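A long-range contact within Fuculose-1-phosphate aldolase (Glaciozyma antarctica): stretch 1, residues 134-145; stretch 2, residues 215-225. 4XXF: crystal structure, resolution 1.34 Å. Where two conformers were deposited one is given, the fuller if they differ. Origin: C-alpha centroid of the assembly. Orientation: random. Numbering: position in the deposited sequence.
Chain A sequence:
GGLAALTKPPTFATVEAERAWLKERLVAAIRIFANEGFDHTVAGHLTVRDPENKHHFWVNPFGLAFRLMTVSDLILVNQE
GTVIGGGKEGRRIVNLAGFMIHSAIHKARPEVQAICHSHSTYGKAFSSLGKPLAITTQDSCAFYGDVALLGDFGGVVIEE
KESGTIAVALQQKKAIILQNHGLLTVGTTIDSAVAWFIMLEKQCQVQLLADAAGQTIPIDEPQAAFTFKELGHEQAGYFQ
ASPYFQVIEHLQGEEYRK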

# COMPACT_ATOMS: atom_id res chain seq x y z
N ALA A 134 8.16 21.68 5.70
CA ALA A 134 8.90 22.39 4.65
C ALA A 134 8.00 22.64 3.44
O ALA A 134 7.23 21.77 3.03
CB ALA A 134 10.14 21.61 4.25
N ILE A 135 8.08 23.83 2.86
CA ILE A 135 7.25 24.16 1.71
C ILE A 135 8.06 23.88 0.44
O ILE A 135 8.77 24.75 -0.08
CB ILE A 135 6.75 25.62 1.79
CG1 ILE A 135 6.07 25.89 3.14
CG2 ILE A 135 5.80 25.92 0.63
CD1 ILE A 135 4.90 24.95 3.48
N THR A 136 7.97 22.64 -0.02
CA THR A 136 8.83 22.11 -1.07
C THR A 136 8.06 21.59 -2.30
O THR A 136 8.68 21.12 -3.25
CB THR A 136 9.67 20.95 -0.55
OG1 THR A 136 8.79 19.95 -0.06
CG2 THR A 136 10.59 21.41 0.58
N THR A 137 6.73 21.65 -2.26
CA THR A 137 5.91 21.23 -3.39
C THR A 137 4.79 22.22 -3.62
O THR A 137 4.41 22.96 -2.71
CB THR A 137 5.27 19.85 -3.18
OG1 THR A 137 4.30 19.94 -2.13
CG2 THR A 137 6.32 18.80 -2.83
N GLN A 138 4.25 22.24 -4.83
CA GLN A 138 3.13 23.11 -5.12
C GLN A 138 1.97 22.84 -4.15
O GLN A 138 1.40 23.76 -3.58
CB GLN A 138 2.68 22.92 -6.56
CG GLN A 138 1.50 23.77 -6.94
CD GLN A 138 1.20 23.68 -8.41
OE1 GLN A 138 2.09 23.86 -9.25
NE2 GLN A 138 -0.05 23.39 -8.75
N ASP A 139 1.66 21.56 -3.93
CA ASP A 139 0.59 21.19 -3.01
C ASP A 139 0.82 21.71 -1.59
O ASP A 139 -0.11 22.17 -0.91
CB ASP A 139 0.43 19.66 -2.98
CG ASP A 139 -0.03 19.08 -4.32
OD1 ASP A 139 -0.86 19.70 -5.02
OD2 ASP A 139 0.43 17.98 -4.69
N SER A 140 2.07 21.64 -1.13
CA SER A 140 2.41 22.12 0.21
C SER A 140 2.17 23.62 0.39
O SER A 140 2.06 24.09 1.52
CB SER A 140 3.87 21.80 0.55
OG SER A 140 4.76 22.67 -0.11
N CYS A 141 2.08 24.36 -0.70
CA CYS A 141 1.88 25.80 -0.60
C CYS A 141 0.51 26.14 -0.03
O CYS A 141 0.29 27.29 0.36
CB CYS A 141 2.07 26.47 -1.95
SG CYS A 141 3.78 26.44 -2.54
N ALA A 142 -0.41 25.17 0.03
CA ALA A 142 -1.67 25.39 0.73
C ALA A 142 -1.43 25.71 2.21
O ALA A 142 -2.30 26.28 2.88
CB ALA A 142 -2.57 24.16 0.59
N PHE A 143 -0.24 25.36 2.71
CA PHE A 143 0.12 25.54 4.12
C PHE A 143 1.15 26.62 4.35
O PHE A 143 1.58 26.83 5.49
CB PHE A 143 0.64 24.22 4.69
CG PHE A 143 -0.36 23.11 4.61
CD1 PHE A 143 -1.44 23.07 5.47
CD2 PHE A 143 -0.26 22.14 3.63
CE1 PHE A 143 -2.38 22.07 5.37
CE2 PHE A 143 -1.20 21.14 3.52
CZ PHE A 143 -2.27 21.10 4.39
N TYR A 144 1.54 27.32 3.30
CA TYR A 144 2.54 28.39 3.42
C TYR A 144 2.08 29.45 4.41
O TYR A 144 1.04 30.06 4.24
CB TYR A 144 2.81 29.01 2.05
CG TYR A 144 3.65 30.25 2.12
CD1 TYR A 144 5.01 30.17 2.41
CD2 TYR A 144 3.09 31.49 1.91
CE1 TYR A 144 5.78 31.30 2.48
CE2 TYR A 144 3.86 32.63 1.97
CZ TYR A 144 5.20 32.52 2.26
OH TYR A 144 5.96 33.67 2.33
N GLY A 145 2.87 29.62 5.47
CA GLY A 145 2.55 30.58 6.51
C GLY A 145 1.27 30.28 7.27
O GLY A 145 0.78 31.15 8.00
N GLN A 215 18.65 16.13 0.02
CA GLN A 215 18.41 17.48 0.48
C GLN A 215 17.34 18.17 -0.37
O GLN A 215 17.54 18.38 -1.56
CB GLN A 215 19.71 18.29 0.45
CG GLN A 215 19.54 19.75 0.84
CD GLN A 215 19.02 19.91 2.25
OE1 GLN A 215 19.64 19.46 3.22
NE2 GLN A 215 17.85 20.53 2.38
N THR A 216 16.22 18.53 0.24
CA THR A 216 15.19 19.24 -0.50
C THR A 216 15.59 20.68 -0.82
O THR A 216 16.42 21.28 -0.15
CB THR A 216 13.85 19.26 0.25
OG1 THR A 216 14.04 19.83 1.54
CG2 THR A 216 13.29 17.85 0.40
N ILE A 217 14.95 21.21 -1.86
CA ILE A 217 15.08 22.61 -2.23
C ILE A 217 13.75 23.28 -1.94
O ILE A 217 12.73 22.91 -2.52
CB ILE A 217 15.45 22.77 -3.72
CG1 ILE A 217 16.73 21.99 -4.03
CG2 ILE A 217 15.59 24.24 -4.07
CD1 ILE A 217 17.13 22.02 -5.49
N PRO A 218 13.74 24.26 -1.02
CA PRO A 218 12.48 24.94 -0.72
C PRO A 218 12.00 25.75 -1.92
O PRO A 218 12.82 26.27 -2.67
CB PRO A 218 12.83 25.85 0.46
CG PRO A 218 14.31 26.06 0.34
CD PRO A 218 14.85 24.77 -0.20
N ILE A 219 10.69 25.85 -2.10
CA ILE A 219 10.13 26.79 -3.07
C ILE A 219 10.48 28.20 -2.63
O ILE A 219 10.43 28.51 -1.44
CB ILE A 219 8.62 26.61 -3.18
CG1 ILE A 219 8.32 25.26 -3.83
CG2 ILE A 219 7.99 27.74 -4.00
CD1 ILE A 219 6.87 24.86 -3.78
N ASP A 220 10.88 29.05 -3.58
CA ASP A 220 11.17 30.45 -3.28
C ASP A 220 9.92 31.09 -2.69
O ASP A 220 8.81 30.83 -3.15
CB ASP A 220 11.63 31.18 -4.54
CG ASP A 220 12.32 32.50 -4.24
OD1 ASP A 220 12.83 32.67 -3.11
OD2 ASP A 220 12.35 33.37 -5.13
N GLU A 221 10.08 31.91 -1.65
CA GLU A 221 8.91 32.40 -0.92
C GLU A 221 7.90 33.20 -1.78
O GLU A 221 6.70 33.03 -1.58
CB GLU A 221 9.34 33.24 0.29
CG GLU A 221 9.86 32.41 1.45
CD GLU A 221 9.12 32.68 2.75
OE1 GLU A 221 8.26 33.59 2.78
OE2 GLU A 221 9.40 31.97 3.75
N PRO A 222 8.36 34.03 -2.73
CA PRO A 222 7.34 34.70 -3.56
C PRO A 222 6.46 33.71 -4.32
O PRO A 222 5.24 33.91 -4.43
CB PRO A 222 8.17 35.55 -4.52
CG PRO A 222 9.43 35.81 -3.76
CD PRO A 222 9.71 34.54 -3.03
N GLN A 223 7.05 32.64 -4.85
CA GLN A 223 6.29 31.62 -5.55
C GLN A 223 5.34 30.89 -4.60
O GLN A 223 4.20 30.58 -4.97
CB GLN A 223 7.25 30.64 -6.23
CG GLN A 223 7.94 31.20 -7.48
CD GLN A 223 8.84 32.40 -7.20
OE1 GLN A 223 9.34 32.57 -6.08
NE2 GLN A 223 9.04 33.24 -8.21
N ALA A 224 5.79 30.63 -3.37
CA ALA A 224 4.94 29.96 -2.39
C ALA A 224 3.73 30.82 -2.04
O ALA A 224 2.61 30.32 -1.94
CB ALA A 224 5.73 29.61 -1.13
N ALA A 225 3.95 32.12 -1.86
CA ALA A 225 2.88 33.07 -1.56
C ALA A 225 1.88 33.13 -2.71
O ALA A 225 0.67 33.18 -2.49
CB ALA A 225 3.46 34.46 -1.28

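Two stretches far apart in sequence meet here by pressing a loop and a short 3-10 segment against an extended loop and the first turn of a helix. One backbone hydrogen bond sets the register: Ile219 N donates to Ile135 O at 3.0 Å, with a nearly straight N-H...O angle of 159°. With the chains fixed at that point, the side chains of Ile219 and Ala224 face stretch 1, and those of Cys141 and Tyr144 face stretch 2.

Ile219 has the largest area covered of any residue in stretch 2. Its CA-to-CB bond points toward stretch 1, and the m, t rotamer extends the chain through CG1 so that CD1 reaches deep into the turn. There Ile219 CD1 lies 3.3 Å from Thr137 O, 3.8 Å from Thr136 C and 3.7 Å from Cys141 SG. Much of what it touches is therefore backbone, and the extended chi2 is what carries the methyl that far. Cys141 has chi1 at -69° (m), and the sulfur touches both this methyl and the helix: Cys141 SG is 3.7 Å from Ala224 CA and 4.0 Å from Ala224 CB.

Ala224 is the point where the helix packs on stretch 1. Its CB points toward stretch 1 and is met by three residues: Ile135 CG2 at 4.1 Å from Ala224 CB, Cys141 SG, and the ring of Tyr144, whose CD1 is 3.7 Å from the same methyl. Ala224 CB sits 4.0 Å from the centroid of the Tyr144 ring and 24° off its normal, a CH-pi contact over the face. Ile135 takes part through CG2, while its m, m rotamer leads the end of its side chain away from stretch 2.

Tyr144 covers the helix start. Its t rotamer, chi1 at 171°, lays the ring along the first turn, with Ala224 CB and Ala225 N over one face and Tyr144 CE2 3.8 Å from Ala225 CB. The same conformation carries the hydroxyl past the alanines to Glu221, where Tyr144 OH donates to Glu221 OE1 in a very short hydrogen bond of 2.3 Å, the carboxylate oxygen lying near the ring plane. Glu221 starts sideways, and its chi2 of -124°, between wells, accompanies a carboxylate end that comes nearer. Both residues also touch a crystal neighbour, so their conformations need not reflect this contact alone.

Thr136 packs through its methyl: Thr136 CG2 is 3.9 Å from Thr216 OG1 and 4.2 Å from Pro218 CA.

The turn that receives Ile219 is held from within. Ser140 N donates to Thr137 OG1 at 3.0 Å, and Ser140 OG, with chi1 at 76° (p), donates to Thr137 O at 2.6 Å. These bonds help shape the surface against which CD1 rests. As a pattern, one backbone bond sets register, an extended isoleucine reaches into the turn, and an alanine methyl sits over an aromatic face whose hydroxyl finds an acid one helical turn earlier.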